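Local coordinates for protein precorrin-6Y C5,15-methyltransferase (Decarboxylating) (Geobacter metallireducens, PDB 3E05) that probably uses S-adenosyl-L-methionine to methylate a precorrin intermediate in adenosylcobalamin biosynthesis, this chain being its C-terminal methyltransferase domain, at residues T32-R37 against V137-N141; L42-I47 against P107-F113. The contacts are given in a common frame with arbitrary orientation. Residue numbers count along the deposited sequence, not the author numbering.

Contact 1 of 2, residues T32-R37 against V137-N141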
ATOM      1  N   THR D  32      12.738  10.837  -0.230  1.00 24.05           N
ATOM      2  CA  THR D  32      13.306  11.609  -1.372  1.00 25.48           C
ATOM      3  C   THR D  32      14.737  12.088  -1.057  1.00 22.32           C
ATOM      4  O   THR D  32      15.666  11.882  -1.857  1.00 24.42           O
ATOM      5  CB  THR D  32      12.388  12.794  -1.730  1.00 26.50           C
ATOM      6  OG1 THR D  32      11.128  12.300  -2.176  1.00 29.11           O
ATOM      7  CG2 THR D  32      12.978  13.693  -2.824  1.00 26.42           C
ATOM      8  N   LEU D  33      14.912  12.664   0.127  1.00 28.27           N
ATOM      9  CA  LEU D  33      16.228  13.138   0.604  1.00 24.70           C
ATOM     10  C   LEU D  33      17.232  12.000   0.748  1.00 28.81           C
ATOM     11  O   LEU D  33      18.376  12.145   0.351  1.00 30.06           O
ATOM     12  CB  LEU D  33      16.062  13.884   1.925  1.00 23.51           C
ATOM     13  CG  LEU D  33      15.339  15.229   1.785  1.00 28.67           C
ATOM     14  CD1 LEU D  33      14.844  15.666   3.126  1.00 28.51           C
ATOM     15  CD2 LEU D  33      16.200  16.283   1.092  1.00 29.58           C
ATOM     16  N   SER D  34      16.779  10.862   1.288  1.00 22.81           N
ATOM     17  CA  SER D  34      17.531   9.607   1.295  1.00 26.61           C
ATOM     18  C   SER D  34      18.006   9.203  -0.103  1.00 23.82           C
ATOM     19  O   SER D  34      19.191   8.947  -0.307  1.00 31.06           O
ATOM     20  CB  SER D  34      16.665   8.481   1.887  1.00 28.57           C
ATOM     21  OG  SER D  34      17.455   7.465   2.459  1.00 36.44           O
ATOM     22  N   LYS D  35      17.078   9.180  -1.054  1.00 23.10           N
ATOM     23  CA  LYS D  35      17.376   8.784  -2.431  1.00 24.41           C
ATOM     24  C   LYS D  35      18.338   9.776  -3.113  1.00 28.82           C
ATOM     25  O   LYS D  35      19.113   9.401  -3.999  1.00 30.83           O
ATOM     26  CB  LYS D  35      16.082   8.646  -3.256  1.00 24.81           C
ATOM     27  CG  LYS D  35      15.149   7.454  -2.847  1.00 27.32           C
ATOM     28  CD  LYS D  35      15.838   6.090  -2.908  1.00 28.81           C
ATOM     29  CE  LYS D  35      14.886   4.991  -2.405  1.00 23.19           C
ATOM     30  NZ  LYS D  35      15.492   3.663  -2.498  1.00 25.47           N
ATOM     31  N   LEU D  36      18.296  11.037  -2.687  1.00 28.25           N
ATOM     32  CA  LEU D  36      19.217  12.048  -3.226  1.00 30.19           C
ATOM     33  C   LEU D  36      20.690  11.853  -2.830  1.00 32.74           C
ATOM     34  O   LEU D  36      21.561  12.488  -3.421  1.00 33.78           O
ATOM     35  CB  LEU D  36      18.756  13.455  -2.868  1.00 28.23           C
ATOM     36  CG  LEU D  36      17.636  14.030  -3.749  1.00 26.17           C
ATOM     37  CD1 LEU D  36      16.898  15.144  -3.044  1.00 25.98           C
ATOM     38  CD2 LEU D  36      18.228  14.530  -5.084  1.00 26.65           C
ATOM     39  N   ARG D  37      20.952  10.987  -1.848  1.00 28.64           N
ATOM     40  CA  ARG D  37      22.320  10.657  -1.398  1.00 33.86           C
ATOM     41  C   ARG D  37      23.143  11.925  -1.131  1.00 32.67           C
ATOM     42  O   ARG D  37      24.178  12.154  -1.755  1.00 36.94           O
ATOM     43  CB  ARG D  37      23.043   9.768  -2.418  1.00 29.98           C
ATOM     44  CG  ARG D  37      22.540   8.346  -2.505  1.00 46.25           C
ATOM     45  CD  ARG D  37      23.107   7.646  -3.735  1.00 53.99           C
ATOM     46  NE  ARG D  37      24.552   7.816  -3.861  1.00 64.69           N
ATOM     47  CZ  ARG D  37      25.237   7.652  -4.991  1.00 69.61           C
ATOM     48  NH1 ARG D  37      24.613   7.313  -6.119  1.00 58.27           N
ATOM     49  NH2 ARG D  37      26.553   7.834  -4.993  1.00 73.11           N
ATOM     50  N   VAL D 137      23.310  12.564  -9.000  1.00 32.03           N
ATOM     51  CA  VAL D 137      22.060  11.821  -8.769  1.00 31.46           C
ATOM     52  C   VAL D 137      20.900  12.732  -9.154  1.00 32.33           C
ATOM     53  O   VAL D 137      20.868  13.894  -8.753  1.00 31.15           O
ATOM     54  CB  VAL D 137      21.881  11.355  -7.270  1.00 30.24           C
ATOM     55  CG1 VAL D 137      20.567  10.522  -7.071  1.00 26.97           C
ATOM     56  CG2 VAL D 137      23.097  10.579  -6.777  1.00 30.15           C
ATOM     57  N   ILE D 138      19.970  12.215  -9.957  1.00 30.08           N
ATOM     58  CA  ILE D 138      18.702  12.897 -10.230  1.00 26.52           C
ATOM     59  C   ILE D 138      17.569  12.123  -9.550  1.00 28.72           C
ATOM     60  O   ILE D 138      17.488  10.899  -9.676  1.00 31.12           O
ATOM     61  CB  ILE D 138      18.392  12.979 -11.738  1.00 28.83           C
ATOM     62  CG1 ILE D 138      19.553  13.627 -12.513  1.00 29.05           C
ATOM     63  CG2 ILE D 138      17.076  13.724 -11.991  1.00 30.53           C
ATOM     64  CD1 ILE D 138      19.507  13.339 -13.998  1.00 25.79           C
ATOM     65  N   VAL D 139      16.698  12.841  -8.857  1.00 27.16           N
ATOM     66  CA  VAL D 139      15.489  12.257  -8.255  1.00 25.97           C
ATOM     67  C   VAL D 139      14.269  13.053  -8.735  1.00 28.56           C
ATOM     68  O   VAL D 139      14.318  14.283  -8.888  1.00 25.67           O
ATOM     69  CB  VAL D 139      15.604  12.177  -6.714  1.00 26.00           C
ATOM     70  CG1 VAL D 139      14.286  11.644  -6.041  1.00 27.65           C
ATOM     71  CG2 VAL D 139      16.796  11.287  -6.330  1.00 26.82           C
ATOM     72  N   LEU D 140      13.200  12.330  -9.047  1.00 28.54           N
ATOM     73  CA  LEU D 140      11.927  12.949  -9.409  0.50 27.77           C
ATOM     74  C   LEU D 140      10.824  12.274  -8.646  1.00 32.27           C
ATOM     75  O   LEU D 140      10.848  11.065  -8.439  1.00 36.27           O
ATOM     76  CB  LEU D 140      11.593  12.804 -10.895  0.50 29.73           C
ATOM     77  CG  LEU D 140      12.560  13.133 -12.012  0.50 24.80           C
ATOM     78  CD1 LEU D 140      13.396  11.921 -12.309  0.50 30.63           C
ATOM     79  CD2 LEU D 140      11.762  13.538 -13.235  0.50 33.68           C
ATOM     80  N   ASN D 141       9.849  13.065  -8.213  1.00 26.88           N
ATOM     81  CA  ASN D 141       8.637  12.494  -7.622  1.00 27.84           C
ATOM     82  C   ASN D 141       7.491  12.605  -8.621  1.00 30.22           C
ATOM     83  O   ASN D 141       7.137  13.703  -9.080  1.00 27.62           O
ATOM     84  CB  ASN D 141       8.263  13.176  -6.306  1.00 28.46           C
ATOM     85  CG  ASN D 141       9.170  12.767  -5.130  1.00 24.70           C
ATOM     86  OD1 ASN D 141       8.931  13.192  -4.012  1.00 37.88           O
ATOM     87  ND2 ASN D 141      10.166  11.936  -5.374  1.00 26.23           N
TER
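V139 packs against the last turn of helix 26-35 and carries much of its apolar contact with the sheet: its CG2 comes within 3.8 Å of L36 CD2, while its CG1 approaches T32 CG2 at 4.0 Å. V137 presents its side chain on the same face, its CG1 3.6 Å from the carbonyl oxygen O of K35. I138 and L140, alternating with these valines, point the other way and touch L155 of helix 145-157. The strand thus illustrates how a central strand of a three-layer alpha/beta/alpha fold, here the Rossmann-like methyltransferase type, serves a helix on each face.

L36 N donates to T32 O at 2.9 Å, and R37 is the first residue to leave helical geometry, with a positive phi. Its side chain then bends back so that V137 CG2 sits over one face of the guanidinium, 3.7 Å from R37 NH1. At the other end, T32 OG1 and N141 OD1 stand 3.0 Å apart, and the same hydroxyl proton also has V28 O within reach. K35 packs its CB 4.1 Å from V139 CG2, yet sends its amine away from the strand.

The valine methyls of the strand therefore meet leucine and threonine methyls, backbone carbonyl oxygen and an arginine guanidinium, whereas the charge of K35 goes to salt bridges with E163 on the outermost strand 161-173 and with E27 of the second subunit, coupling this buried packing to the assembly.

Contact 2 of 2, residues L42-I47 against P107-F113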
ATOM      1  N   LEU D  42      27.724  20.053  -1.437  1.00 41.17           N
ATOM      2  CA  LEU D  42      27.263  19.811  -2.817  1.00 38.90           C
ATOM      3  C   LEU D  42      26.378  20.931  -3.332  1.00 35.64           C
ATOM      4  O   LEU D  42      25.817  21.698  -2.561  1.00 41.06           O
ATOM      5  CB  LEU D  42      26.506  18.481  -2.936  1.00 37.67           C
ATOM      6  CG  LEU D  42      27.236  17.164  -2.636  1.00 43.01           C
ATOM      7  CD1 LEU D  42      26.347  15.995  -3.014  1.00 39.23           C
ATOM      8  CD2 LEU D  42      28.563  17.055  -3.367  1.00 38.12           C
ATOM      9  N   VAL D  43      26.239  21.009  -4.646  1.00 34.50           N
ATOM     10  CA  VAL D  43      25.289  21.917  -5.255  1.00 33.56           C
ATOM     11  C   VAL D  43      24.065  21.117  -5.718  1.00 30.08           C
ATOM     12  O   VAL D  43      24.208  20.125  -6.433  1.00 32.02           O
ATOM     13  CB  VAL D  43      25.908  22.712  -6.439  1.00 32.16           C
ATOM     14  CG1 VAL D  43      24.830  23.497  -7.220  1.00 33.64           C
ATOM     15  CG2 VAL D  43      26.995  23.667  -5.924  1.00 36.69           C
ATOM     16  N   MET D  44      22.885  21.563  -5.290  1.00 30.42           N
ATOM     17  CA  MET D  44      21.624  20.926  -5.634  1.00 30.54           C
ATOM     18  C   MET D  44      20.695  21.890  -6.376  1.00 30.38           C
ATOM     19  O   MET D  44      20.543  23.036  -5.976  1.00 34.10           O
ATOM     20  CB  MET D  44      20.957  20.418  -4.352  1.00 27.02           C
ATOM     21  CG  MET D  44      19.567  19.760  -4.527  1.00 29.61           C
ATOM     22  SD  MET D  44      18.991  19.073  -2.950  1.00 24.15           S
ATOM     23  CE  MET D  44      17.268  19.457  -3.109  1.00 34.40           C
ATOM     24  N   TRP D  45      20.075  21.422  -7.460  1.00 29.01           N
ATOM     25  CA  TRP D  45      18.933  22.134  -8.043  1.00 28.29           C
ATOM     26  C   TRP D  45      17.601  21.499  -7.592  1.00 31.22           C
ATOM     27  O   TRP D  45      17.463  20.274  -7.640  1.00 29.66           O
ATOM     28  CB  TRP D  45      18.981  22.076  -9.569  1.00 30.91           C
ATOM     29  CG  TRP D  45      20.185  22.692 -10.258  1.00 32.32           C
ATOM     30  CD1 TRP D  45      21.158  23.486  -9.704  1.00 38.70           C
ATOM     31  CD2 TRP D  45      20.493  22.599 -11.652  1.00 33.11           C
ATOM     32  NE1 TRP D  45      22.075  23.859 -10.669  1.00 31.84           N
ATOM     33  CE2 TRP D  45      21.678  23.346 -11.876  1.00 39.09           C
ATOM     34  CE3 TRP D  45      19.890  21.949 -12.734  1.00 33.02           C
ATOM     35  CZ2 TRP D  45      22.273  23.453 -13.140  1.00 31.80           C
ATOM     36  CZ3 TRP D  45      20.492  22.050 -13.997  1.00 35.46           C
ATOM     37  CH2 TRP D  45      21.662  22.800 -14.183  1.00 37.66           C
ATOM     38  N   ASP D  46      16.641  22.323  -7.166  1.00 28.46           N
ATOM     39  CA  ASP D  46      15.288  21.872  -6.865  1.00 27.21           C
ATOM     40  C   ASP D  46      14.371  22.539  -7.902  1.00 31.41           C
ATOM     41  O   ASP D  46      13.967  23.700  -7.754  1.00 32.16           O
ATOM     42  CB  ASP D  46      14.922  22.227  -5.415  1.00 30.33           C
ATOM     43  CG  ASP D  46      13.483  21.873  -5.023  1.00 33.00           C
ATOM     44  OD1 ASP D  46      12.678  21.330  -5.827  1.00 32.75           O
ATOM     45  OD2 ASP D  46      13.153  22.143  -3.848  1.00 31.89           O
ATOM     46  N   ILE D  47      14.072  21.789  -8.965  1.00 27.34           N
ATOM     47  CA  ILE D  47      13.239  22.276 -10.063  1.00 30.37           C
ATOM     48  C   ILE D  47      11.742  22.078  -9.816  1.00 32.91           C
ATOM     49  O   ILE D  47      11.273  20.941  -9.651  1.00 33.98           O
ATOM     50  CB  ILE D  47      13.655  21.635 -11.392  1.00 31.77           C
ATOM     51  CG1 ILE D  47      15.127  21.965 -11.683  1.00 35.62           C
ATOM     52  CG2 ILE D  47      12.738  22.111 -12.544  1.00 33.52           C
ATOM     53  CD1 ILE D  47      15.744  21.130 -12.770  1.00 37.34           C
ATOM     54  N   PRO D 107      25.389  27.252 -10.989  1.00 38.36           N
ATOM     55  CA  PRO D 107      26.523  26.334 -11.084  1.00 37.56           C
ATOM     56  C   PRO D 107      26.057  24.922 -11.405  1.00 41.93           C
ATOM     57  O   PRO D 107      24.898  24.575 -11.120  1.00 38.62           O
ATOM     58  CB  PRO D 107      27.150  26.374  -9.687  1.00 39.05           C
ATOM     59  CG  PRO D 107      26.186  26.998  -8.814  1.00 37.28           C
ATOM     60  CD  PRO D 107      25.188  27.753  -9.616  1.00 37.11           C
ATOM     61  N   ASP D 108      26.949  24.137 -12.011  1.00 40.69           N
ATOM     62  CA  ASP D 108      26.694  22.729 -12.306  1.00 40.63           C
ATOM     63  C   ASP D 108      26.276  21.954 -11.057  1.00 38.51           C
ATOM     64  O   ASP D 108      26.844  22.147  -9.976  1.00 35.87           O
ATOM     65  CB  ASP D 108      27.908  22.079 -12.961  1.00 43.84           C
ATOM     66  CG  ASP D 108      28.238  22.694 -14.307  1.00 45.91           C
ATOM     67  OD1 ASP D 108      27.633  23.726 -14.663  1.00 43.07           O
ATOM     68  OD2 ASP D 108      29.108  22.146 -15.012  1.00 49.22           O
ATOM     69  N   PRO D 109      25.237  21.117 -11.199  1.00 36.98           N
ATOM     70  CA  PRO D 109      24.680  20.430 -10.038  1.00 33.71           C
ATOM     71  C   PRO D 109      25.284  19.045  -9.793  1.00 34.15           C
ATOM     72  O   PRO D 109      25.638  18.329 -10.735  1.00 32.49           O
ATOM     73  CB  PRO D 109      23.207  20.318 -10.400  1.00 34.80           C
ATOM     74  CG  PRO D 109      23.211  20.144 -11.922  1.00 34.44           C
ATOM     75  CD  PRO D 109      24.498  20.786 -12.438  1.00 35.12           C
ATOM     76  N   ASP D 110      25.425  18.703  -8.519  1.00 33.36           N
ATOM     77  CA  ASP D 110      25.728  17.353  -8.104  1.00 32.48           C
ATOM     78  C   ASP D 110      24.419  16.566  -7.968  1.00 32.70           C
ATOM     79  O   ASP D 110      24.407  15.356  -8.125  1.00 29.16           O
ATOM     80  CB  ASP D 110      26.418  17.365  -6.745  1.00 32.49           C
ATOM     81  CG  ASP D 110      27.800  18.007  -6.801  1.00 37.47           C
ATOM     82  OD1 ASP D 110      28.691  17.392  -7.398  1.00 36.31           O
ATOM     83  OD2 ASP D 110      27.980  19.104  -6.234  1.00 35.98           O
ATOM     84  N   ARG D 111      23.344  17.274  -7.633  1.00 28.44           N
ATOM     85  CA  ARG D 111      22.080  16.652  -7.217  1.00 29.46           C
ATOM     86  C   ARG D 111      20.951  17.474  -7.830  1.00 32.98           C
ATOM     87  O   ARG D 111      20.960  18.701  -7.748  1.00 31.23           O
ATOM     88  CB  ARG D 111      21.966  16.638  -5.685  1.00 25.24           C
ATOM     89  CG  ARG D 111      23.014  15.826  -4.946  1.00 31.69           C
ATOM     90  CD  ARG D 111      22.993  14.369  -5.373  1.00 26.82           C
ATOM     91  NE  ARG D 111      23.885  13.532  -4.579  1.00 32.38           N
ATOM     92  CZ  ARG D 111      25.140  13.231  -4.914  1.00 37.13           C
ATOM     93  NH1 ARG D 111      25.684  13.708  -6.034  1.00 31.92           N
ATOM     94  NH2 ARG D 111      25.865  12.460  -4.113  1.00 38.78           N
ATOM     95  N   VAL D 112      20.007  16.817  -8.505  1.00 29.03           N
ATOM     96  CA  VAL D 112      18.850  17.531  -8.993  1.00 25.61           C
ATOM     97  C   VAL D 112      17.595  16.795  -8.568  1.00 25.43           C
ATOM     98  O   VAL D 112      17.484  15.586  -8.793  1.00 27.33           O
ATOM     99  CB  VAL D 112      18.858  17.703 -10.526  1.00 27.69           C
ATOM    100  CG1 VAL D 112      17.573  18.356 -10.980  1.00 28.26           C
ATOM    101  CG2 VAL D 112      20.039  18.562 -10.972  1.00 32.42           C
ATOM    102  N   PHE D 113      16.703  17.522  -7.913  1.00 25.92           N
ATOM    103  CA  PHE D 113      15.359  17.043  -7.625  1.00 28.17           C
ATOM    104  C   PHE D 113      14.405  17.765  -8.558  1.00 28.68           C
ATOM    105  O   PHE D 113      14.445  18.986  -8.685  1.00 31.24           O
ATOM    106  CB  PHE D 113      14.950  17.257  -6.164  1.00 26.59           C
ATOM    107  CG  PHE D 113      13.518  16.855  -5.885  1.00 27.53           C
ATOM    108  CD1 PHE D 113      13.117  15.519  -6.046  1.00 22.63           C
ATOM    109  CD2 PHE D 113      12.561  17.807  -5.517  1.00 23.61           C
ATOM    110  CE1 PHE D 113      11.768  15.128  -5.803  1.00 25.98           C
ATOM    111  CE2 PHE D 113      11.227  17.422  -5.267  1.00 27.95           C
ATOM    112  CZ  PHE D 113      10.839  16.070  -5.411  1.00 25.39           C
TER
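The indole of W45 forms the apolar centre, with P109 laid flat upon it: P109 CG is 3.5 Å from the centroid of the six-membered ring and 8° off its normal, a CH-pi contact over the face. On the same side of the sheet V112 CG2 reaches W45 CE3 at 3.8 Å, and V112 CG1 meets I47 CD1 at 3.8 Å; helix 121-131 covers this layer through I124 and V128. M44, D46, R111 and F113 occupy the other side, where V54 of helix 53-61 touches M44, D46 and F113.

Between these layers the backbones pair in parallel, as is characteristic of the centre of a Rossmann-like methyltransferase sheet, where the first strand lies beside the fourth. W45 N binds R111 O at 2.9 Å, W45 O receives F113 N at 2.9 Å, and I47 N binds F113 O at 2.8 Å; the axes of 43-47 and 111-113 lie 13° apart.

Where the strands begin, V43 O accepts both D110 N at 2.8 Å and R111 N at 3.2 Å. D110 OD2 in turn accepts V43 N at 3.0 Å. W45 NE1 clasps the incoming loop through P107 O at 2.9 Å. R111, with L42 CD1 against its guanidinium 3.6 Å from CZ, bonds D110 O and R37 O, while the exposed D108 forms a salt bridge with R131.

How the contacts relate
The two contacts, their centres 11 Å apart, share one sheet. Strands 43-47 and 111-114 form contact 2, and strand 137-142 of contact 1 lies on the other side of 111-114. V139 N lies 2.9 Å from V112 O, a probable hydrogen bond, so the pairings run on across the three strands. Along the chain the order is 32-37, 42-47, 107-113, 137-141: contact 2 nests inside the loop closed by contact 1, and helix 26-35 leads directly into strand 43-47. R111 NH2, 2.9 Å from R37 O, ties that connection to the fourth strand. Sequence-distant segments thereby build one continuous core for the domain.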